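Effector protein B, substrate of the Dot/Icm secretion system (Legionella drancourtii, PDB 4JVS) stimulates GTP hydrolysis by the small GTPase Rab1 through its GAP domain, the part present here, probably by a RasGAP-like mechanism. Local coordinates at residues A105-G109 against R137-Y141; F94-K99 against P144-Y148. All blocks are in the same frame, centred on the assembly; numbering follows the deposited sequence.

Interaction 1: A105-G109 against R137-Y141; sequences AALHG and RFAPY. With GDP (guanosine-5'-diphosphate), chain D; AF3 (aluminum fluoride), chain E.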
ATOM      1  N   ALA A 105      13.555  13.338   6.838  1.00 38.50           N
ATOM      2  CA  ALA A 105      12.454  14.090   6.249  1.00 38.09           C
ATOM      3  C   ALA A 105      11.244  13.177   6.088  1.00 37.33           C
ATOM      4  O   ALA A 105      11.371  11.962   6.201  1.00 38.72           O
ATOM      5  CB  ALA A 105      12.872  14.686   4.913  1.00 34.19           C
ATOM      6  N   ALA A 106      10.071  13.756   5.841  1.00 37.34           N
ATOM      7  CA  ALA A 106       8.849  12.961   5.664  1.00 36.49           C
ATOM      8  C   ALA A 106       8.769  12.318   4.280  1.00 33.87           C
ATOM      9  O   ALA A 106       9.144  12.932   3.281  1.00 33.61           O
ATOM     10  CB  ALA A 106       7.604  13.803   5.932  1.00 35.72           C
ATOM     11  N   LEU A 107       8.286  11.075   4.240  1.00 36.13           N
ATOM     12  CA  LEU A 107       8.109  10.316   2.999  1.00 33.49           C
ATOM     13  C   LEU A 107       6.643   9.879   2.842  1.00 34.80           C
ATOM     14  O   LEU A 107       6.193   8.912   3.461  1.00 35.08           O
ATOM     15  CB  LEU A 107       9.056   9.106   2.950  1.00 30.22           C
ATOM     16  CG  LEU A 107       8.925   8.236   1.693  1.00 32.51           C
ATOM     17  CD1 LEU A 107       9.082   9.069   0.433  1.00 29.01           C
ATOM     18  CD2 LEU A 107       9.893   7.061   1.685  1.00 28.91           C
ATOM     19  N   HIS A 108       5.912  10.605   2.006  1.00 34.94           N
ATOM     20  CA  HIS A 108       4.468  10.451   1.885  1.00 35.21           C
ATOM     21  C   HIS A 108       3.764  10.576   3.235  1.00 38.56           C
ATOM     22  O   HIS A 108       2.862   9.788   3.542  1.00 43.10           O
ATOM     23  CB  HIS A 108       4.105   9.128   1.204  1.00 35.50           C
ATOM     24  CG  HIS A 108       4.777   8.926  -0.119  1.00 36.74           C
ATOM     25  ND1 HIS A 108       5.315   7.713  -0.503  1.00 36.64           N
ATOM     26  CD2 HIS A 108       5.000   9.778  -1.147  1.00 37.45           C
ATOM     27  CE1 HIS A 108       5.841   7.830  -1.710  1.00 37.11           C
ATOM     28  NE2 HIS A 108       5.664   9.073  -2.124  1.00 37.80           N
ATOM     29  N   GLY A 109       4.205  11.545   4.019  1.00 37.54           N
ATOM     30  CA  GLY A 109       3.629  11.885   5.298  1.00 36.57           C
ATOM     31  C   GLY A 109       4.133  11.301   6.586  1.00 37.63           C
ATOM     32  O   GLY A 109       3.672  11.683   7.626  1.00 36.89           O
ATOM     33  N   ARG A 137      -0.924   5.183   3.992  1.00 29.97           N
ATOM     34  CA  ARG A 137       0.503   5.008   3.722  1.00 29.45           C
ATOM     35  C   ARG A 137       1.419   5.033   4.930  1.00 31.65           C
ATOM     36  O   ARG A 137       1.253   5.847   5.847  1.00 32.54           O
ATOM     37  CB  ARG A 137       0.991   6.059   2.731  1.00 30.59           C
ATOM     38  CG  ARG A 137       0.524   5.834   1.328  1.00 32.21           C
ATOM     39  CD  ARG A 137       1.267   6.743   0.396  1.00 33.15           C
ATOM     40  NE  ARG A 137       0.936   6.429  -0.979  1.00 32.53           N
ATOM     41  CZ  ARG A 137       1.453   5.410  -1.646  1.00 31.80           C
ATOM     42  NH1 ARG A 137       2.327   4.609  -1.058  1.00 32.67           N
ATOM     43  NH2 ARG A 137       1.087   5.190  -2.897  1.00 35.80           N
ATOM     44  N   PHE A 138       2.398   4.131   4.903  1.00 30.42           N
ATOM     45  CA  PHE A 138       3.446   4.084   5.909  1.00 30.46           C
ATOM     46  C   PHE A 138       4.763   3.826   5.174  1.00 32.51           C
ATOM     47  O   PHE A 138       5.448   2.828   5.405  1.00 33.85           O
ATOM     48  CB  PHE A 138       3.145   2.993   6.934  1.00 28.80           C
ATOM     49  CG  PHE A 138       3.965   3.089   8.173  1.00 31.89           C
ATOM     50  CD1 PHE A 138       4.011   4.270   8.903  1.00 34.75           C
ATOM     51  CD2 PHE A 138       4.689   1.998   8.628  1.00 33.15           C
ATOM     52  CE1 PHE A 138       4.776   4.362  10.071  1.00 33.09           C
ATOM     53  CE2 PHE A 138       5.449   2.085   9.785  1.00 33.89           C
ATOM     54  CZ  PHE A 138       5.490   3.269  10.508  1.00 33.01           C
ATOM     55  N   ALA A 139       5.101   4.756   4.284  1.00 30.84           N
ATOM     56  CA  ALA A 139       6.197   4.601   3.332  1.00 26.34           C
ATOM     57  C   ALA A 139       7.602   4.331   3.904  1.00 30.68           C
ATOM     58  O   ALA A 139       8.406   3.649   3.257  1.00 31.42           O
ATOM     59  CB  ALA A 139       6.227   5.795   2.379  1.00 26.87           C
ATOM     60  N   PRO A 140       7.927   4.870   5.099  1.00 31.54           N
ATOM     61  CA  PRO A 140       9.322   4.645   5.483  1.00 31.78           C
ATOM     62  C   PRO A 140       9.655   3.205   5.854  1.00 35.97           C
ATOM     63  O   PRO A 140      10.845   2.898   5.990  1.00 37.17           O
ATOM     64  CB  PRO A 140       9.501   5.566   6.697  1.00 34.30           C
ATOM     65  CG  PRO A 140       8.450   6.621   6.530  1.00 31.49           C
ATOM     66  CD  PRO A 140       7.290   5.878   5.969  1.00 32.54           C
ATOM     67  N   TYR A 141       8.647   2.342   6.006  1.00 35.04           N
ATOM     68  CA  TYR A 141       8.915   0.952   6.371  1.00 34.80           C
ATOM     69  C   TYR A 141       8.595  -0.082   5.291  1.00 34.55           C
ATOM     70  O   TYR A 141       8.853  -1.265   5.482  1.00 35.30           O
ATOM     71  CB  TYR A 141       8.255   0.587   7.704  1.00 36.31           C
ATOM     72  CG  TYR A 141       9.086   0.995   8.899  1.00 36.10           C
ATOM     73  CD1 TYR A 141      10.123   0.190   9.360  1.00 37.15           C
ATOM     74  CD2 TYR A 141       8.845   2.193   9.558  1.00 38.10           C
ATOM     75  CE1 TYR A 141      10.898   0.564  10.454  1.00 39.96           C
ATOM     76  CE2 TYR A 141       9.611   2.583  10.656  1.00 38.52           C
ATOM     77  CZ  TYR A 141      10.634   1.765  11.098  1.00 40.62           C
ATOM     78  OH  TYR A 141      11.389   2.160  12.181  1.00 39.62           O
TER
HETATM   79  PB  GDP D 400       1.130   4.370  -6.260  1.00 34.27           P
HETATM   80  O1B GDP D 400       1.759   3.304  -5.348  1.00 38.71           O
HETATM   81  O2B GDP D 400      -0.289   3.893  -6.625  1.00 36.23           O
HETATM   82  O3B GDP D 400       1.985   4.632  -7.475  1.00 29.19           O
HETATM   83  O3A GDP D 400       1.042   5.697  -5.422  1.00 35.70           O
HETATM   84  PA  GDP D 400       0.323   6.995  -5.947  1.00 38.03           P
HETATM   85  O1A GDP D 400      -0.906   7.278  -5.120  1.00 37.26           O
HETATM   86  O2A GDP D 400      -0.092   6.860  -7.380  1.00 34.10           O
HETATM   87  O5' GDP D 400       1.401   8.117  -5.780  1.00 37.55           O
HETATM   88  C5' GDP D 400       0.881   9.325  -5.372  1.00 43.32           C
HETATM   89  C4' GDP D 400       1.734  10.030  -4.345  1.00 40.22           C
HETATM   90  O4' GDP D 400       2.947  10.504  -4.886  1.00 40.31           O
HETATM   91  C3' GDP D 400       0.871  11.181  -4.016  1.00 43.20           C
HETATM   92  O3' GDP D 400       0.356  11.052  -2.746  1.00 47.39           O
HETATM   93  C2' GDP D 400       1.695  12.381  -4.292  1.00 42.63           C
HETATM   94  O2' GDP D 400       2.168  12.958  -3.128  1.00 48.11           O
HETATM   95  C1' GDP D 400       2.799  11.871  -5.163  1.00 39.51           C
HETATM   96  N9  GDP D 400       2.660  12.132  -6.601  1.00 40.84           N
HETATM   97  C8  GDP D 400       2.054  11.350  -7.522  1.00 39.22           C
HETATM   98  N7  GDP D 400       2.134  11.881  -8.745  1.00 36.88           N
HETATM   99  C5  GDP D 400       2.809  13.034  -8.667  1.00 37.30           C
HETATM  100  C6  GDP D 400       3.193  14.034  -9.656  1.00 39.75           C
HETATM  101  O6  GDP D 400       2.904  13.915 -10.837  1.00 38.16           O
HETATM  102  N1  GDP D 400       3.903  15.147  -9.211  1.00 41.91           N
HETATM  103  C2  GDP D 400       4.283  15.370  -7.856  1.00 37.63           C
HETATM  104  N2  GDP D 400       5.025  16.537  -7.464  1.00 37.88           N
HETATM  105  N3  GDP D 400       3.929  14.442  -6.934  1.00 38.19           N
HETATM  106  C4  GDP D 400       3.165  13.229  -7.320  1.00 38.90           C
HETATM  107 AL   AF3 E 401       1.557   2.179  -4.176  1.00 35.11          AL
HETATM  108  F1  AF3 E 401       2.405   0.961  -4.954  1.00 34.77           F
HETATM  109  F2  AF3 E 401       0.112   2.510  -4.935  1.00 35.71           F
HETATM  110  F3  AF3 E 401       1.626   2.414  -2.517  1.00 34.90           F
HETATM  111  O   HOH W   1       0.178   0.390  -3.765  1.00 41.29           O
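This contact flanks an arginine finger, the device by which RasGAPs complete the active site of a GTPase: Arg137 reaches out of its loop into the nucleotide site of Rab-1A. Arg137 NH2 donates a hydrogen bond to GDP O1B (3.2 Å), while Arg137 NH1 and NH2 make weak ones to AF3 F3 (2.7 and 2.9 Å). AF3 AL is bound by GDP O1B (1.6 Å) and by water 1 (2.3 Å), consistent with a mimic of the γ-phosphate in transfer and its attacking water. Segment 105-109 packs beside the finger through His108 and on the loop behind it through Leu107, with no hydrogen bond between the segments. His108 CB meets Arg137 CD at 3.8 Å, and His108 ND1 approaches Ala139 CB at 3.6 Å. Farther back, Leu107 CG rests on Ala139 CB (3.7 Å). The imidazole also lies near the GDP ribose. Apolar packing thus borders the arginine's aliphatic stem, whereas its guanidinium meets oxygen and fluorine, consistent with charge stabilisation of the transition state for hydrolysis.

Interaction 2: F94-K99 against P144-Y148; sequences FFTAFK and PSTDY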
ATOM      1  N   PHE A  94      13.719  -4.444  14.563  1.00 36.84           N
ATOM      2  CA  PHE A  94      14.738  -5.211  13.880  1.00 34.06           C
ATOM      3  C   PHE A  94      14.910  -4.863  12.401  1.00 37.22           C
ATOM      4  O   PHE A  94      15.629  -5.564  11.680  1.00 40.43           O
ATOM      5  CB  PHE A  94      14.562  -6.716  14.118  1.00 35.02           C
ATOM      6  CG  PHE A  94      13.180  -7.254  13.819  1.00 37.00           C
ATOM      7  CD1 PHE A  94      12.564  -7.028  12.591  1.00 37.37           C
ATOM      8  CD2 PHE A  94      12.524  -8.049  14.753  1.00 36.30           C
ATOM      9  CE1 PHE A  94      11.297  -7.552  12.318  1.00 37.19           C
ATOM     10  CE2 PHE A  94      11.262  -8.584  14.487  1.00 35.70           C
ATOM     11  CZ  PHE A  94      10.647  -8.340  13.264  1.00 36.91           C
ATOM     12  N   PHE A  95      14.267  -3.779  11.957  1.00 37.63           N
ATOM     13  CA  PHE A  95      14.359  -3.353  10.550  1.00 40.35           C
ATOM     14  C   PHE A  95      15.559  -2.460  10.280  1.00 40.68           C
ATOM     15  O   PHE A  95      15.922  -2.241   9.125  1.00 40.54           O
ATOM     16  CB  PHE A  95      13.097  -2.613  10.108  1.00 38.16           C
ATOM     17  CG  PHE A  95      11.860  -3.456  10.119  1.00 36.81           C
ATOM     18  CD1 PHE A  95      11.652  -4.418   9.147  1.00 36.72           C
ATOM     19  CD2 PHE A  95      10.900  -3.280  11.094  1.00 35.28           C
ATOM     20  CE1 PHE A  95      10.514  -5.187   9.154  1.00 37.70           C
ATOM     21  CE2 PHE A  95       9.760  -4.043  11.100  1.00 34.45           C
ATOM     22  CZ  PHE A  95       9.565  -4.998  10.132  1.00 35.38           C
ATOM     23  N   THR A  96      16.155  -1.951  11.358  1.00 43.01           N
ATOM     24  CA  THR A  96      17.260  -0.986  11.312  1.00 47.27           C
ATOM     25  C   THR A  96      18.407  -1.389  10.369  1.00 47.40           C
ATOM     26  O   THR A  96      18.967  -0.546   9.654  1.00 45.97           O
ATOM     27  CB  THR A  96      17.770  -0.677  12.753  1.00 45.10           C
ATOM     28  OG1 THR A  96      16.920   0.313  13.349  1.00 42.75           O
ATOM     29  CG2 THR A  96      19.219  -0.177  12.761  1.00 41.89           C
ATOM     30  N   ALA A  97      18.720  -2.683  10.348  1.00 45.53           N
ATOM     31  CA  ALA A  97      19.745  -3.229   9.461  1.00 45.02           C
ATOM     32  C   ALA A  97      19.451  -3.013   7.969  1.00 48.78           C
ATOM     33  O   ALA A  97      20.352  -3.101   7.130  1.00 48.96           O
ATOM     34  CB  ALA A  97      19.934  -4.705   9.744  1.00 43.23           C
ATOM     35  N   PHE A  98      18.200  -2.793   7.641  1.00 50.00           N
ATOM     36  CA  PHE A  98      17.789  -2.644   6.276  1.00 48.34           C
ATOM     37  C   PHE A  98      17.436  -1.227   5.924  1.00 51.24           C
ATOM     38  O   PHE A  98      16.751  -1.009   4.983  1.00 53.59           O
ATOM     39  CB  PHE A  98      16.562  -3.483   6.043  1.00 47.28           C
ATOM     40  CG  PHE A  98      16.766  -4.929   6.268  1.00 46.78           C
ATOM     41  CD1 PHE A  98      17.407  -5.682   5.350  1.00 50.53           C
ATOM     42  CD2 PHE A  98      16.292  -5.539   7.371  1.00 45.99           C
ATOM     43  CE1 PHE A  98      17.599  -6.968   5.531  1.00 47.95           C
ATOM     44  CE2 PHE A  98      16.485  -6.835   7.533  1.00 48.56           C
ATOM     45  CZ  PHE A  98      17.148  -7.544   6.604  1.00 50.02           C
ATOM     46  N   LYS A  99      17.909  -0.256   6.669  1.00 30.00           N
ATOM     47  CA  LYS A  99      17.610   1.114   6.338  1.00 30.00           C
ATOM     48  C   LYS A  99      18.583   2.141   6.839  1.00 30.00           C
ATOM     49  O   LYS A  99      18.561   2.522   7.986  1.00 30.00           O
ATOM     50  CB  LYS A  99      16.244   1.504   6.871  1.00 20.00           C
ATOM     51  CG  LYS A  99      15.886   2.958   6.636  1.00 20.00           C
ATOM     52  CD  LYS A  99      14.453   3.143   6.259  1.00 20.00           C
ATOM     53  CE  LYS A  99      14.253   4.072   5.082  1.00 20.00           C
ATOM     54  NZ  LYS A  99      13.110   3.795   4.171  1.00 20.00           N
ATOM     55  N   PRO A 144      12.236  -1.510   4.042  1.00 36.40           N
ATOM     56  CA  PRO A 144      12.836  -2.398   5.046  1.00 37.57           C
ATOM     57  C   PRO A 144      11.984  -3.637   5.286  1.00 39.04           C
ATOM     58  O   PRO A 144      12.529  -4.731   5.424  1.00 39.38           O
ATOM     59  CB  PRO A 144      12.862  -1.531   6.299  1.00 36.74           C
ATOM     60  CG  PRO A 144      12.975  -0.147   5.775  1.00 37.21           C
ATOM     61  CD  PRO A 144      12.114  -0.131   4.553  1.00 34.51           C
ATOM     62  N   SER A 145      10.664  -3.464   5.317  1.00 39.21           N
ATOM     63  CA  SER A 145       9.745  -4.590   5.456  1.00 38.56           C
ATOM     64  C   SER A 145       9.979  -5.626   4.357  1.00 38.87           C
ATOM     65  O   SER A 145      10.197  -6.804   4.632  1.00 40.26           O
ATOM     66  CB  SER A 145       8.289  -4.108   5.430  1.00 39.61           C
ATOM     67  OG  SER A 145       7.395  -5.123   5.005  1.00 44.80           O
ATOM     68  N   THR A 146       9.927  -5.179   3.112  1.00 37.69           N
ATOM     69  CA  THR A 146      10.142  -6.071   1.986  1.00 39.54           C
ATOM     70  C   THR A 146      11.499  -6.760   2.101  1.00 42.31           C
ATOM     71  O   THR A 146      11.605  -7.976   1.897  1.00 45.29           O
ATOM     72  CB  THR A 146      10.036  -5.311   0.649  1.00 36.26           C
ATOM     73  OG1 THR A 146       8.674  -4.918   0.427  1.00 39.05           O
ATOM     74  CG2 THR A 146      10.519  -6.166  -0.508  1.00 38.19           C
ATOM     75  N   ASP A 147      12.522  -5.985   2.459  1.00 40.28           N
ATOM     76  CA  ASP A 147      13.879  -6.503   2.556  1.00 41.99           C
ATOM     77  C   ASP A 147      13.989  -7.581   3.617  1.00 43.78           C
ATOM     78  O   ASP A 147      14.640  -8.597   3.404  1.00 45.30           O
ATOM     79  CB  ASP A 147      14.869  -5.378   2.847  1.00 44.73           C
ATOM     80  CG  ASP A 147      15.257  -4.612   1.600  1.00 47.13           C
ATOM     81  OD1 ASP A 147      15.075  -5.168   0.490  1.00 49.35           O
ATOM     82  OD2 ASP A 147      15.742  -3.465   1.730  1.00 46.96           O
ATOM     83  N   TYR A 148      13.351  -7.344   4.760  1.00 42.38           N
ATOM     84  CA  TYR A 148      13.275  -8.330   5.824  1.00 40.82           C
ATOM     85  C   TYR A 148      12.647  -9.638   5.321  1.00 42.75           C
ATOM     86  O   TYR A 148      13.226 -10.713   5.469  1.00 43.84           O
ATOM     87  CB  TYR A 148      12.502  -7.770   7.026  1.00 38.92           C
ATOM     88  CG  TYR A 148      12.575  -8.655   8.254  1.00 40.25           C
ATOM     89  CD1 TYR A 148      13.495  -8.405   9.257  1.00 37.82           C
ATOM     90  CD2 TYR A 148      11.740  -9.764   8.393  1.00 40.36           C
ATOM     91  CE1 TYR A 148      13.577  -9.224  10.367  1.00 37.85           C
ATOM     92  CE2 TYR A 148      11.818 -10.589   9.502  1.00 37.49           C
ATOM     93  CZ  TYR A 148      12.733 -10.313  10.485  1.00 36.06           C
ATOM     94  OH  TYR A 148      12.803 -11.122  11.593  1.00 34.98           O
TER
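Loop-on-helix packing built round an aromatic cluster joins segment 94-99 to helix 142-151 in the N-terminal subdomain of the GAP domain. Two bumps on the helix do most of the filling. Pro144 presses its ring into the hollow between Phe95, Phe98 and Lys99: its CB lies 4.0 Å from Phe95 CB and 4.2 Å from Phe98 CB, and its CG touches Lys99 CD at 3.6 Å. One turn on, Tyr148 projects among the three phenylalanines. Phe94 lies along it, the planes inclined by only 21° but slid so far that the rings barely overlap, whereas Phe95 meets it obliquely at 65°. Phe98 in turn lays one ring face over the helix backbone at Asp147 and Tyr148. The Phe98 N to Phe95 O hydrogen bond (2.8 Å) closes the turn that brings both side chains to the helix. Trp157 extends the cluster, its ring edge-to-face with Phe95. The tightest approach of all is Phe94 CD1 to Tyr148 CE1, at 3.3 Å.

Together the two contacts illustrate how a loop that carries a probable catalytic residue can be joined to a neighbouring helix and loop. Interaction 1 lies within the stretch of chain that interaction 2 spans, and their centres are 14 Å apart. The loop carrying Arg137 runs directly into helix 142-151, so the helix packed in interaction 2 begins five residues after Arg137. Two direct links join the pair: Lys99 NZ probably hydrogen-bonds to Pro140 O at 3.0 Å, and Tyr141 CE1 packs on Phe95 CB at 3.9 Å. In interaction 2 the side chain of Ser145 is about 12 Å from the aluminium fluoride, so this contact stands back from the nucleotide, although Thr146 still packs on an acidic side chain of Rab-1A.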